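Uncharacterized protein (Uncultured organism, PDB 5IBZ) is an uncharacterised member of the putative cyclase family, perhaps an arylformamidase, and is seen here with acetylphosphate bound. Local coordinates at residues 55-60 / 109-114; 72-77 / 100-105; 120-125 / 268-273; 159-164 / 199-204. All coordinates share one frame; numbering follows the deposited sequence.

Contact 1 (55-60 / 109-114)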
loop_
_atom_site.group_PDB
_atom_site.type_symbol
_atom_site.label_atom_id
_atom_site.label_comp_id
_atom_site.label_asym_id
_atom_site.label_seq_id
_atom_site.Cartn_x
_atom_site.Cartn_y
_atom_site.Cartn_z
ATOM N N LEU B 55 15.374 -16.616 -12.445
ATOM C CA LEU B 55 14.257 -17.542 -12.358
ATOM C C LEU B 55 13.028 -16.860 -11.769
ATOM O O LEU B 55 12.164 -17.515 -11.188
ATOM C CB LEU B 55 14.643 -18.777 -11.516
ATOM C CG LEU B 55 16.012 -19.376 -11.871
ATOM C CD1 LEU B 55 16.259 -20.613 -11.011
ATOM C CD2 LEU B 55 16.103 -19.756 -13.331
ATOM N N ALA B 56 12.952 -15.548 -11.927
ATOM C CA ALA B 56 11.798 -14.786 -11.462
ATOM C C ALA B 56 10.826 -14.426 -12.575
ATOM O O ALA B 56 11.223 -14.190 -13.718
ATOM C CB ALA B 56 12.261 -13.514 -10.771
ATOM N N ILE B 57 9.558 -14.341 -12.213
ATOM C CA ILE B 57 8.582 -13.646 -13.058
ATOM C C ILE B 57 8.660 -12.148 -12.760
ATOM O O ILE B 57 9.138 -11.729 -11.700
ATOM C CB ILE B 57 7.144 -14.148 -12.849
ATOM C CG1 ILE B 57 6.651 -13.959 -11.412
ATOM C CG2 ILE B 57 7.033 -15.592 -13.268
ATOM C CD1 ILE B 57 5.117 -13.941 -11.308
ATOM N N PRO B 58 8.176 -11.331 -13.694
ATOM C CA PRO B 58 8.176 -9.896 -13.394
ATOM C C PRO B 58 7.234 -9.554 -12.258
ATOM O O PRO B 58 6.103 -10.090 -12.207
ATOM C CB PRO B 58 7.722 -9.250 -14.708
ATOM C CG PRO B 58 7.069 -10.335 -15.484
ATOM C CD PRO B 58 7.726 -11.628 -15.054
ATOM N N ILE B 59 7.696 -8.681 -11.367
ATOM C CA ILE B 59 6.843 -8.109 -10.328
ATOM C C ILE B 59 6.053 -6.968 -10.947
ATOM O O ILE B 59 6.591 -5.881 -11.195
ATOM C CB ILE B 59 7.639 -7.610 -9.137
ATOM C CG1 ILE B 59 8.420 -8.779 -8.505
ATOM C CG2 ILE B 59 6.715 -6.945 -8.112
ATOM C CD1 ILE B 59 9.239 -8.437 -7.308
ATOM N N ASP B 60 4.781 -7.237 -11.185
ATOM C CA ASP B 60 3.863 -6.284 -11.771
ATOM C C ASP B 60 2.456 -6.780 -11.453
ATOM O O ASP B 60 2.304 -7.733 -10.675
ATOM C CB ASP B 60 4.107 -6.092 -13.282
ATOM C CG ASP B 60 3.900 -7.362 -14.111
ATOM O OD1 ASP B 60 3.079 -8.223 -13.739
ATOM O OD2 ASP B 60 4.576 -7.483 -15.160
ATOM N N GLN B 109 3.687 -13.204 -0.638
ATOM C CA GLN B 109 3.407 -14.446 -1.363
ATOM C C GLN B 109 2.827 -14.126 -2.744
ATOM O O GLN B 109 2.103 -14.941 -3.325
ATOM C CB GLN B 109 2.411 -15.342 -0.585
ATOM C CG GLN B 109 2.896 -15.872 0.761
ATOM C CD GLN B 109 3.002 -14.809 1.849
ATOM O OE1 GLN B 109 2.047 -14.099 2.130
ATOM N NE2 GLN B 109 4.210 -14.656 2.410
ATOM N N GLY B 110 3.105 -12.930 -3.249
ATOM C CA GLY B 110 2.433 -12.442 -4.440
ATOM C C GLY B 110 3.177 -12.596 -5.756
ATOM O O GLY B 110 2.657 -12.195 -6.786
ATOM N N SER B 111 4.368 -13.182 -5.719
ATOM C CA SER B 111 5.216 -13.304 -6.901
ATOM C C SER B 111 6.160 -14.493 -6.713
ATOM O O SER B 111 5.922 -15.340 -5.863
ATOM C CB SER B 111 5.991 -12.003 -7.147
ATOM O OG SER B 111 6.565 -11.966 -8.443
ATOM N N THR B 112 7.231 -14.575 -7.499
ATOM C CA THR B 112 8.304 -15.524 -7.218
ATOM C C THR B 112 8.672 -15.401 -5.740
ATOM O O THR B 112 8.898 -14.301 -5.247
ATOM C CB THR B 112 9.518 -15.249 -8.114
ATOM O OG1 THR B 112 9.106 -15.332 -9.492
ATOM C CG2 THR B 112 10.634 -16.213 -7.818
ATOM N N GLN B 113 8.726 -16.526 -5.036
ATOM C CA GLN B 113 8.773 -16.475 -3.580
ATOM C C GLN B 113 9.441 -17.667 -2.932
ATOM O O GLN B 113 9.487 -18.764 -3.509
ATOM C CB GLN B 113 7.344 -16.364 -3.020
ATOM C CG GLN B 113 6.520 -17.651 -3.170
ATOM C CD GLN B 113 5.046 -17.420 -2.933
ATOM O OE1 GLN B 113 4.490 -17.770 -1.898
ATOM N NE2 GLN B 113 4.425 -16.775 -3.879
ATOM N N TRP B 114 9.922 -17.427 -1.717
ATOM C CA TRP B 114 10.108 -18.475 -0.702
ATOM C C TRP B 114 9.021 -18.301 0.342
ATOM O O TRP B 114 8.693 -17.169 0.718
ATOM C CB TRP B 114 11.443 -18.396 0.025
ATOM C CG TRP B 114 12.622 -18.908 -0.685
ATOM C CD1 TRP B 114 13.721 -18.193 -1.018
ATOM C CD2 TRP B 114 12.870 -20.251 -1.121
ATOM N NE1 TRP B 114 14.646 -18.997 -1.635
ATOM C CE2 TRP B 114 14.151 -20.265 -1.715
ATOM C CE3 TRP B 114 12.144 -21.430 -1.078
ATOM C CZ2 TRP B 114 14.701 -21.402 -2.269
ATOM C CZ3 TRP B 114 12.702 -22.571 -1.607
ATOM C CH2 TRP B 114 13.968 -22.547 -2.209
HETATM O O HOH W 1 9.396 -11.969 -9.004
HETATM O O HOH W 2 4.595 -10.787 -9.933
#

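Contact 2 (72-77 / 100-105)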
loop_
_atom_site.group_PDB
_atom_site.type_symbol
_atom_site.label_atom_id
_atom_site.label_comp_id
_atom_site.label_asym_id
_atom_site.label_seq_id
_atom_site.Cartn_x
_atom_site.Cartn_y
_atom_site.Cartn_z
ATOM N N PRO B 72 0.851 -7.695 -7.039
ATOM C CA PRO B 72 1.777 -6.609 -6.712
ATOM C C PRO B 72 1.412 -5.344 -7.492
ATOM O O PRO B 72 0.940 -5.427 -8.614
ATOM C CB PRO B 72 3.135 -7.160 -7.137
ATOM C CG PRO B 72 2.965 -8.661 -7.083
ATOM C CD PRO B 72 1.552 -8.928 -7.442
ATOM N N HIS B 73 1.644 -4.186 -6.887
ATOM C CA HIS B 73 1.247 -2.942 -7.506
ATOM C C HIS B 73 2.323 -1.884 -7.345
ATOM O O HIS B 73 2.609 -1.430 -6.233
ATOM C CB HIS B 73 -0.040 -2.428 -6.922
ATOM C CG HIS B 73 -0.644 -1.342 -7.743
ATOM N ND1 HIS B 73 -0.879 -0.071 -7.251
ATOM C CD2 HIS B 73 -1.056 -1.333 -9.031
ATOM C CE1 HIS B 73 -1.395 0.671 -8.214
ATOM N NE2 HIS B 73 -1.518 -0.069 -9.303
ATOM N N HIS B 74 2.890 -1.487 -8.483
ATOM C CA HIS B 74 3.997 -0.523 -8.576
ATOM C C HIS B 74 3.433 0.853 -8.910
ATOM O O HIS B 74 2.596 0.987 -9.804
ATOM C CB HIS B 74 4.983 -1.006 -9.653
ATOM C CG HIS B 74 6.098 -0.056 -9.986
ATOM N ND1 HIS B 74 6.390 0.309 -11.285
ATOM C CD2 HIS B 74 7.054 0.511 -9.213
ATOM C CE1 HIS B 74 7.450 1.100 -11.289
ATOM N NE2 HIS B 74 7.868 1.244 -10.044
ATOM N N THR B 75 3.833 1.871 -8.154
ATOM C CA THR B 75 3.460 3.248 -8.495
ATOM C C THR B 75 4.668 4.147 -8.364
ATOM O O THR B 75 5.578 3.882 -7.576
ATOM C CB THR B 75 2.312 3.824 -7.600
ATOM O OG1 THR B 75 2.674 3.747 -6.217
ATOM C CG2 THR B 75 0.989 3.079 -7.819
HETATM N N MSE B 76 4.665 5.215 -9.151
HETATM C CA MSE B 76 5.721 6.208 -9.071
HETATM C C MSE B 76 5.335 7.337 -8.119
HETATM O O MSE B 76 4.162 7.716 -7.998
HETATM C CB MSE B 76 6.028 6.792 -10.461
HETATM C CG MSE B 76 6.274 5.790 -11.572
HETATM SE SE MSE B 76 7.967 4.839 -11.569
HETATM C CE MSE B 76 9.121 6.305 -11.974
ATOM N N GLU B 77 6.340 7.900 -7.454
ATOM C CA GLU B 77 6.185 9.089 -6.639
ATOM C C GLU B 77 6.556 10.355 -7.443
ATOM O O GLU B 77 5.956 11.410 -7.279
ATOM C CB GLU B 77 7.058 8.957 -5.382
ATOM C CG GLU B 77 7.047 10.160 -4.486
ATOM C CD GLU B 77 5.733 10.365 -3.779
ATOM O OE1 GLU B 77 4.914 9.432 -3.769
ATOM O OE2 GLU B 77 5.515 11.469 -3.244
ATOM N N ALA B 100 13.666 10.261 -10.298
ATOM C CA ALA B 100 12.423 9.499 -10.309
ATOM C C ALA B 100 12.481 8.546 -9.127
ATOM O O ALA B 100 13.530 7.946 -8.865
ATOM C CB ALA B 100 12.250 8.723 -11.608
ATOM N N ASP B 101 11.350 8.390 -8.435
ATOM C CA ASP B 101 11.225 7.576 -7.208
ATOM C C ASP B 101 9.970 6.727 -7.342
ATOM O O ASP B 101 9.002 7.169 -7.979
ATOM C CB ASP B 101 11.054 8.448 -5.952
ATOM C CG ASP B 101 12.348 8.785 -5.232
ATOM O OD1 ASP B 101 13.442 8.507 -5.741
ATOM O OD2 ASP B 101 12.245 9.368 -4.121
ATOM N N ASP B 102 9.937 5.561 -6.703
ATOM C CA ASP B 102 8.745 4.727 -6.792
ATOM C C ASP B 102 8.522 3.854 -5.548
ATOM O O ASP B 102 9.335 3.847 -4.598
ATOM C CB ASP B 102 8.778 3.885 -8.089
ATOM C CG ASP B 102 10.075 3.093 -8.297
ATOM O OD1 ASP B 102 11.011 3.160 -7.467
ATOM O OD2 ASP B 102 10.141 2.363 -9.320
ATOM N N TYR B 103 7.367 3.177 -5.561
ATOM C CA TYR B 103 6.811 2.438 -4.435
ATOM C C TYR B 103 6.230 1.111 -4.909
ATOM O O TYR B 103 5.872 0.944 -6.075
ATOM C CB TYR B 103 5.686 3.246 -3.753
ATOM C CG TYR B 103 6.172 4.268 -2.764
ATOM C CD1 TYR B 103 6.741 5.473 -3.187
ATOM C CD2 TYR B 103 6.086 4.028 -1.394
ATOM C CE1 TYR B 103 7.212 6.391 -2.287
ATOM C CE2 TYR B 103 6.542 4.959 -0.490
ATOM C CZ TYR B 103 7.117 6.126 -0.935
ATOM O OH TYR B 103 7.563 7.042 -0.017
ATOM N N ILE B 104 6.112 0.157 -3.992
ATOM C CA ILE B 104 5.408 -1.072 -4.284
ATOM C C ILE B 104 4.529 -1.456 -3.094
ATOM O O ILE B 104 4.906 -1.242 -1.930
ATOM C CB ILE B 104 6.391 -2.218 -4.610
ATOM C CG1 ILE B 104 5.653 -3.441 -5.157
ATOM C CG2 ILE B 104 7.202 -2.605 -3.392
ATOM C CD1 ILE B 104 5.719 -3.553 -6.654
ATOM N N TYR B 105 3.340 -1.972 -3.409
ATOM C CA TYR B 105 2.480 -2.666 -2.447
ATOM C C TYR B 105 2.364 -4.084 -2.943
ATOM O O TYR B 105 1.905 -4.304 -4.049
ATOM C CB TYR B 105 1.077 -2.049 -2.348
ATOM C CG TYR B 105 0.231 -2.645 -1.240
ATOM C CD1 TYR B 105 0.577 -2.478 0.084
ATOM C CD2 TYR B 105 -0.913 -3.366 -1.523
ATOM C CE1 TYR B 105 -0.210 -3.016 1.108
ATOM C CE2 TYR B 105 -1.696 -3.899 -0.514
ATOM C CZ TYR B 105 -1.346 -3.713 0.792
ATOM O OH TYR B 105 -2.117 -4.232 1.824
#

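Contact 3 (120-125 / 268-273). With UVW (acetylphosphate), chain F.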
loop_
_atom_site.group_PDB
_atom_site.type_symbol
_atom_site.label_atom_id
_atom_site.label_comp_id
_atom_site.label_asym_id
_atom_site.label_seq_id
_atom_site.Cartn_x
_atom_site.Cartn_y
_atom_site.Cartn_z
ATOM N N GLY B 120 3.057 -21.989 7.089
ATOM C CA GLY B 120 2.070 -23.057 7.062
ATOM C C GLY B 120 2.362 -24.163 8.048
ATOM O O GLY B 120 3.518 -24.462 8.335
ATOM N N TRP B 121 1.301 -24.782 8.540
ATOM C CA TRP B 121 1.409 -25.843 9.527
ATOM C C TRP B 121 0.057 -26.521 9.633
ATOM O O TRP B 121 -0.830 -26.253 8.838
ATOM C CB TRP B 121 1.860 -25.286 10.884
ATOM C CG TRP B 121 0.878 -24.360 11.562
ATOM C CD1 TRP B 121 -0.001 -24.677 12.575
ATOM C CD2 TRP B 121 0.689 -22.961 11.302
ATOM N NE1 TRP B 121 -0.719 -23.574 12.939
ATOM C CE2 TRP B 121 -0.316 -22.502 12.185
ATOM C CE3 TRP B 121 1.275 -22.052 10.418
ATOM C CZ2 TRP B 121 -0.768 -21.179 12.181
ATOM C CZ3 TRP B 121 0.843 -20.737 10.430
ATOM C CH2 TRP B 121 -0.170 -20.313 11.297
ATOM N N TYR B 122 -0.096 -27.425 10.586
ATOM C CA TYR B 122 -1.402 -27.979 10.898
ATOM C C TYR B 122 -1.454 -28.129 12.402
ATOM O O TYR B 122 -0.430 -28.129 13.076
ATOM C CB TYR B 122 -1.660 -29.313 10.173
ATOM C CG TYR B 122 -0.636 -30.393 10.400
ATOM C CD1 TYR B 122 -0.706 -31.216 11.522
ATOM C CD2 TYR B 122 0.397 -30.606 9.494
ATOM C CE1 TYR B 122 0.233 -32.205 11.741
ATOM C CE2 TYR B 122 1.342 -31.589 9.711
ATOM C CZ TYR B 122 1.242 -32.394 10.834
ATOM O OH TYR B 122 2.157 -33.387 11.064
ATOM N N GLY B 123 -2.659 -28.226 12.947
ATOM C CA GLY B 123 -2.783 -28.227 14.396
ATOM C C GLY B 123 -2.273 -26.942 15.033
ATOM O O GLY B 123 -2.294 -25.890 14.408
ATOM N N GLU B 124 -1.848 -27.014 16.292
ATOM C CA GLU B 124 -1.518 -25.805 17.037
ATOM C C GLU B 124 -0.028 -25.513 17.094
ATOM O O GLU B 124 0.387 -24.549 17.736
ATOM C CB GLU B 124 -2.086 -25.893 18.448
ATOM C CG GLU B 124 -3.613 -25.899 18.443
ATOM C CD GLU B 124 -4.220 -25.976 19.831
ATOM O OE1 GLU B 124 -3.458 -26.063 20.818
ATOM O OE2 GLU B 124 -5.466 -25.952 19.932
ATOM N N SER B 125 0.768 -26.333 16.418
ATOM C CA SER B 125 2.218 -26.188 16.452
ATOM C C SER B 125 2.815 -26.139 15.062
ATOM O O SER B 125 2.357 -26.819 14.149
ATOM C CB SER B 125 2.877 -27.344 17.216
ATOM O OG SER B 125 2.423 -27.421 18.559
ATOM N N HIS B 268 2.153 -29.343 1.964
ATOM C CA HIS B 268 2.483 -28.103 2.664
ATOM C C HIS B 268 2.762 -28.360 4.136
ATOM O O HIS B 268 3.760 -27.905 4.697
ATOM C CB HIS B 268 1.333 -27.108 2.573
ATOM C CG HIS B 268 1.351 -26.285 1.334
ATOM N ND1 HIS B 268 0.921 -26.770 0.119
ATOM C CD2 HIS B 268 1.751 -25.012 1.115
ATOM C CE1 HIS B 268 1.054 -25.828 -0.794
ATOM N NE2 HIS B 268 1.555 -24.751 -0.216
ATOM N N GLY B 269 1.853 -29.086 4.760
ATOM C CA GLY B 269 1.966 -29.386 6.172
ATOM C C GLY B 269 3.196 -30.207 6.476
ATOM O O GLY B 269 3.954 -29.901 7.407
ATOM N N ASN B 270 3.404 -31.274 5.711
ATOM C CA ASN B 270 4.536 -32.152 5.967
ATOM C C ASN B 270 5.861 -31.428 5.707
ATOM O O ASN B 270 6.791 -31.559 6.491
ATOM C CB ASN B 270 4.468 -33.419 5.106
ATOM C CG ASN B 270 3.361 -34.383 5.533
ATOM O OD1 ASN B 270 2.828 -35.116 4.705
ATOM N ND2 ASN B 270 3.036 -34.405 6.811
ATOM N N LEU B 271 5.964 -30.669 4.611
ATOM C CA LEU B 271 7.237 -30.011 4.345
ATOM C C LEU B 271 7.539 -28.911 5.354
ATOM O O LEU B 271 8.610 -28.886 5.960
ATOM C CB LEU B 271 7.274 -29.425 2.942
ATOM C CG LEU B 271 7.314 -30.451 1.809
ATOM C CD1 LEU B 271 7.467 -29.716 0.473
ATOM C CD2 LEU B 271 8.385 -31.505 1.966
ATOM N N LEU B 272 6.602 -27.990 5.546
ATOM C CA LEU B 272 6.886 -26.837 6.405
ATOM C C LEU B 272 6.967 -27.189 7.881
ATOM O O LEU B 272 7.958 -26.878 8.537
ATOM C CB LEU B 272 5.824 -25.764 6.193
ATOM C CG LEU B 272 5.845 -25.167 4.771
ATOM C CD1 LEU B 272 4.629 -24.295 4.573
ATOM C CD2 LEU B 272 7.107 -24.393 4.444
ATOM N N ARG B 273 5.937 -27.850 8.396
ATOM C CA ARG B 273 5.903 -28.207 9.811
ATOM C C ARG B 273 6.762 -29.409 10.179
ATOM O O ARG B 273 7.531 -29.341 11.135
ATOM C CB ARG B 273 4.467 -28.475 10.256
ATOM C CG ARG B 273 4.363 -28.951 11.687
ATOM C CD ARG B 273 2.984 -29.421 11.967
ATOM N NE ARG B 273 2.738 -29.687 13.368
ATOM C CZ ARG B 273 2.853 -30.865 13.963
ATOM N NH1 ARG B 273 3.286 -31.927 13.291
ATOM N NH2 ARG B 273 2.549 -30.984 15.255
HETATM C C1 UVW F . -2.113 -21.427 -1.323
HETATM O O1 UVW F . -2.256 -20.296 -1.004
HETATM C C1M UVW F . -3.329 -22.287 -1.659
HETATM O O2 UVW F . -0.842 -22.001 -1.403
HETATM P P UVW F . 0.531 -21.231 -0.926
HETATM O O1P UVW F . 0.353 -20.588 0.429
HETATM O O2P UVW F . 1.602 -22.296 -0.878
HETATM O O3P UVW F . 0.938 -20.164 -1.909
HETATM O O HOH W 3 0.350 -29.210 15.614
#

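Contact 4 (159-164 / 199-204)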
loop_
_atom_site.group_PDB
_atom_site.type_symbol
_atom_site.label_atom_id
_atom_site.label_comp_id
_atom_site.label_asym_id
_atom_site.label_seq_id
_atom_site.Cartn_x
_atom_site.Cartn_y
_atom_site.Cartn_z
ATOM N N GLY B 159 21.939 -25.751 -6.604
ATOM C CA GLY B 159 20.589 -25.983 -7.085
ATOM C C GLY B 159 20.626 -27.053 -8.153
ATOM O O GLY B 159 21.632 -27.217 -8.854
ATOM N N VAL B 160 19.534 -27.802 -8.259
ATOM C CA VAL B 160 19.378 -28.822 -9.274
ATOM C C VAL B 160 17.994 -28.679 -9.902
ATOM O O VAL B 160 16.973 -28.681 -9.186
ATOM C CB VAL B 160 19.542 -30.239 -8.691
ATOM C CG1 VAL B 160 19.391 -31.308 -9.811
ATOM C CG2 VAL B 160 20.884 -30.354 -7.986
ATOM N N LEU B 161 17.974 -28.523 -11.225
ATOM C CA LEU B 161 16.738 -28.535 -12.002
ATOM C C LEU B 161 16.328 -29.946 -12.332
ATOM O O LEU B 161 17.134 -30.725 -12.832
ATOM C CB LEU B 161 16.892 -27.754 -13.309
ATOM C CG LEU B 161 15.715 -27.825 -14.283
ATOM C CD1 LEU B 161 14.514 -27.094 -13.735
ATOM C CD2 LEU B 161 16.128 -27.263 -15.645
ATOM N N VAL B 162 15.074 -30.277 -12.031
ATOM C CA VAL B 162 14.482 -31.482 -12.579
ATOM C C VAL B 162 13.338 -31.064 -13.514
ATOM O O VAL B 162 12.325 -30.483 -13.091
ATOM C CB VAL B 162 14.032 -32.457 -11.453
ATOM C CG1 VAL B 162 12.982 -31.851 -10.526
ATOM C CG2 VAL B 162 13.578 -33.770 -12.036
ATOM N N ASP B 163 13.534 -31.341 -14.795
ATOM C CA ASP B 163 12.616 -30.895 -15.832
ATOM C C ASP B 163 11.589 -31.979 -16.062
ATOM O O ASP B 163 11.734 -32.833 -16.924
ATOM C CB ASP B 163 13.370 -30.553 -17.101
ATOM C CG ASP B 163 12.512 -29.812 -18.115
ATOM O OD1 ASP B 163 11.268 -29.838 -17.992
ATOM O OD2 ASP B 163 13.113 -29.224 -19.051
ATOM N N ILE B 164 10.540 -31.945 -15.264
ATOM C CA ILE B 164 9.520 -32.979 -15.349
ATOM C C ILE B 164 8.749 -32.860 -16.667
ATOM O O ILE B 164 8.363 -33.866 -17.261
ATOM C CB ILE B 164 8.571 -32.909 -14.141
ATOM C CG1 ILE B 164 9.347 -33.157 -12.833
ATOM C CG2 ILE B 164 7.459 -33.940 -14.279
ATOM C CD1 ILE B 164 9.898 -34.560 -12.688
ATOM N N ILE B 199 19.023 -27.330 -3.239
ATOM C CA ILE B 199 17.716 -26.776 -3.500
ATOM C C ILE B 199 17.218 -27.395 -4.801
ATOM O O ILE B 199 17.865 -27.253 -5.837
ATOM C CB ILE B 199 17.789 -25.256 -3.607
ATOM C CG1 ILE B 199 18.140 -24.672 -2.232
ATOM C CG2 ILE B 199 16.469 -24.675 -4.092
ATOM C CD1 ILE B 199 18.725 -23.302 -2.287
ATOM N N LEU B 200 16.090 -28.088 -4.746
ATOM C CA LEU B 200 15.491 -28.723 -5.906
ATOM C C LEU B 200 14.521 -27.776 -6.583
ATOM O O LEU B 200 13.647 -27.214 -5.946
ATOM C CB LEU B 200 14.787 -29.994 -5.485
ATOM C CG LEU B 200 14.204 -30.812 -6.633
ATOM C CD1 LEU B 200 15.302 -31.454 -7.486
ATOM C CD2 LEU B 200 13.286 -31.885 -6.080
ATOM N N VAL B 201 14.690 -27.610 -7.885
ATOM C CA VAL B 201 13.879 -26.697 -8.661
ATOM C C VAL B 201 13.141 -27.523 -9.718
ATOM O O VAL B 201 13.780 -28.180 -10.556
ATOM C CB VAL B 201 14.769 -25.603 -9.314
ATOM C CG1 VAL B 201 13.965 -24.690 -10.137
ATOM C CG2 VAL B 201 15.539 -24.826 -8.227
ATOM N N ILE B 202 11.809 -27.542 -9.641
ATOM C CA ILE B 202 10.977 -28.438 -10.451
ATOM C C ILE B 202 10.241 -27.692 -11.546
ATOM O O ILE B 202 9.445 -26.770 -11.251
ATOM C CB ILE B 202 9.932 -29.164 -9.579
ATOM C CG1 ILE B 202 10.633 -29.856 -8.404
ATOM C CG2 ILE B 202 9.129 -30.178 -10.406
ATOM C CD1 ILE B 202 9.671 -30.454 -7.396
ATOM N N ARG B 203 10.493 -28.068 -12.799
ATOM C CA ARG B 203 9.733 -27.508 -13.920
ATOM C C ARG B 203 8.489 -28.344 -14.227
ATOM O O ARG B 203 8.596 -29.513 -14.673
ATOM C CB ARG B 203 10.594 -27.391 -15.182
ATOM C CG ARG B 203 9.793 -26.848 -16.367
ATOM C CD ARG B 203 10.680 -26.298 -17.487
ATOM N NE ARG B 203 9.885 -25.819 -18.619
ATOM C CZ ARG B 203 9.709 -26.477 -19.763
ATOM N NH1 ARG B 203 10.243 -27.672 -19.965
ATOM N NH2 ARG B 203 8.974 -25.926 -20.705
ATOM N N THR B 204 7.340 -27.712 -13.961
ATOM C CA THR B 204 5.998 -28.227 -14.245
ATOM C C THR B 204 5.348 -27.595 -15.471
ATOM O O THR B 204 4.342 -28.102 -15.997
ATOM C CB THR B 204 5.015 -27.966 -13.096
ATOM O OG1 THR B 204 4.589 -26.594 -13.132
ATOM C CG2 THR B 204 5.608 -28.305 -11.754
#

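Contact 1 (55-60 / 109-114)
The side chain of T112 reaches across to the backbone of I57. Its OG1 accepts a hydrogen bond from I57 N at 2.9 Å, nearly straight at 165°. The torsion of T112 sets OG1 beside its own backbone N (chi1 -58°). CG2 stands anti to that N and rests 3.9 Å from L55 O. The hydroxyl is gripped twice, because OG1 also bonds to I282 O. I57 CG1 touches the same oxygen at 3.4 Å, and the two side chains run antiparallel past one another. I57 CG1 sits between its own N and carbonyl carbon (chi1 60°), which turns it to the hydroxyls. S111 OG lies close to two isoleucine carbons, I57 CG1 at 3.6 Å and I59 CG1 at 3.7 Å. Its polar partners are two waters. One donates to I57 O and the other to P58 O, and both bond to S111 OG. An alanine in place of T112 would probably leave I57 N and I282 O without their shared hydroxyl partner and open a gap beside A56. Further along, Q113 NE2 turns back to S111 O at 2.9 Å, in the carbonyl plane, and makes a weak bond to Q109 O. The arrangement is a buried loop-to-loop junction, in which a threonine side chain and two waters satisfy backbone groups just before strand 113-115 of the large mixed sheet.

Contact 2 (72-77 / 100-105)
H74 and D102 face each other on an antiparallel ribbon, two-stranded within this chain, strand 73-76 against strand 97-107. They are joined by a His-carboxylate hydrogen bond, H74 NE2 to D102 OD2 at 2.6 Å and 166°. The carboxylate oxygen lies in the ring plane but is met on its anti side, from out of the carboxylate plane, with the two planes 71° apart. H74 CG is anti to the backbone N (chi1 173°), and the ring edge also passes Y103 O, 3.4 Å from CD2. A leucine in place of H74 would probably leave D102 OD2 without this donor inside the subunit. Next to the pair, the selenium of M76 packs on D102 CB at 3.7 Å, and I104 CD1 lies 4.0 Å from H74 CB. The backbone keeps these residues in register: H73 with Y105 and T75 with Y103 are hydrogen-bonded pairs. Farther out, the second subunit binds D102 through its Q109 and V313, D101 through its R69, and continues the sheet beyond Y103, I104 and Y105. H73, T75, Y103 and Y105 meet the third and fourth subunits, so the ribbon is buried among the other subunits. At its corner E77 N donates to D101 O at 2.8 Å, from above the carbonyl plane.

Contact 3 (120-125 / 268-273)
One water is gripped by Y122, S125 and R273. It donates to Y122 O, accepts from S125 N, and accepts a weak bond from R273 NH2. Beside it, S125 O takes a hydrogen bond from R273 NE at 3.0 Å and 147°. The oxygen lies at the edge of the guanidinium, near its plane, while NE stands above the carbonyl plane. R273 gets there with an extended chain, CG anti to the backbone N (chi1 176°). On the way it crosses the Y122 ring at about a right angle. CD sits over the ring centre, 3.6 Å from the centroid, as a CH-pi contact. CZ is farther out, 4.2 Å from the same centroid, in an off-centre cation-pi contact. Ring and guanidinium planes are 36° apart. Nearer the strand, L272 CB presses on G120 O at 3.4 Å. A CB on G120 would clash with L272 CD1, and one on G269 would clash with Y122 CD2, so both glycines permit the close packing. H268, on the same helix, points its ring edge at acetylphosphate, with NE2 2.5 Å from O2P. E253 holds H268 ND1, and H119 and R69 also bind the ligand. Helix 266-275 runs across strand 120-122, packs on strand 278-281 through H268, L271 and L272, and meets helix 233-239. Strand 120-122 itself pairs with a strand of the second subunit.

Contact 4 (159-164 / 199-204)
D163 and R203 lie side by side and point the same way, off the same face of two parallel strands. The carboxylate and guanidinium planes stand 79° apart. R203 NH1 forms a salt bridge with D163 OD1 at 3.1 Å, meeting its syn lone pair, and a weak bond to OD2. R203 is extended as far as NE, with CG anti to the backbone N (chi1 178°), and its chain runs beside D163. On the same face L161 CD1 lies 4.2 Å from R203 CB. V160, V162, L200 and I202 make the other face apolar. In one of two V162 conformers, CG1 meets I202 CG1 at 3.7 Å and L200 CD1 at 3.8 Å. I164, the first helical residue, puts CG1 3.8 Å from I202 CG2. V162 and I164 lean on L183 and A186 of helix 180-190, which links these neighbouring strands in a beta-alpha-beta crossover, whereas L161, D163 and R203 touch A289 of helix 286-295. The ladder runs from V160 N, bonded to I199 O at 3.0 Å, through V201 and V162 to R203 N. D163, the N-cap of helix 164-167, also pairs with R166, and R203 with E208. R166 NH1 and R203 NH1 are like charges close together, and the two acids probably offset them.

How the contacts relate
Contacts 1 and 2 touch directly: I59 CG2 lies 3.7 Å from P72 CB and 3.8 Å from I104 CD1. Along the chain, contact 2 is nested inside the loop closed by contact 1. Contact 1 also meets contact 4, with W114 CH2 3.8 Å from I199 CG2. Contact 4 is nested within the loop closed by contact 3, their nearest atoms about 8 Å apart. H268 of contact 3 binds acetylphosphate. The side chain of S111 in contact 1 is about 11 Å from a bound acetylphosphate, and the side chain of I202 in contact 4 about 13 Å. In contact 2 the side chain of D101 is about 5 Å from a bound acetylphosphate, and D101 touches R69 and H119 of the second subunit.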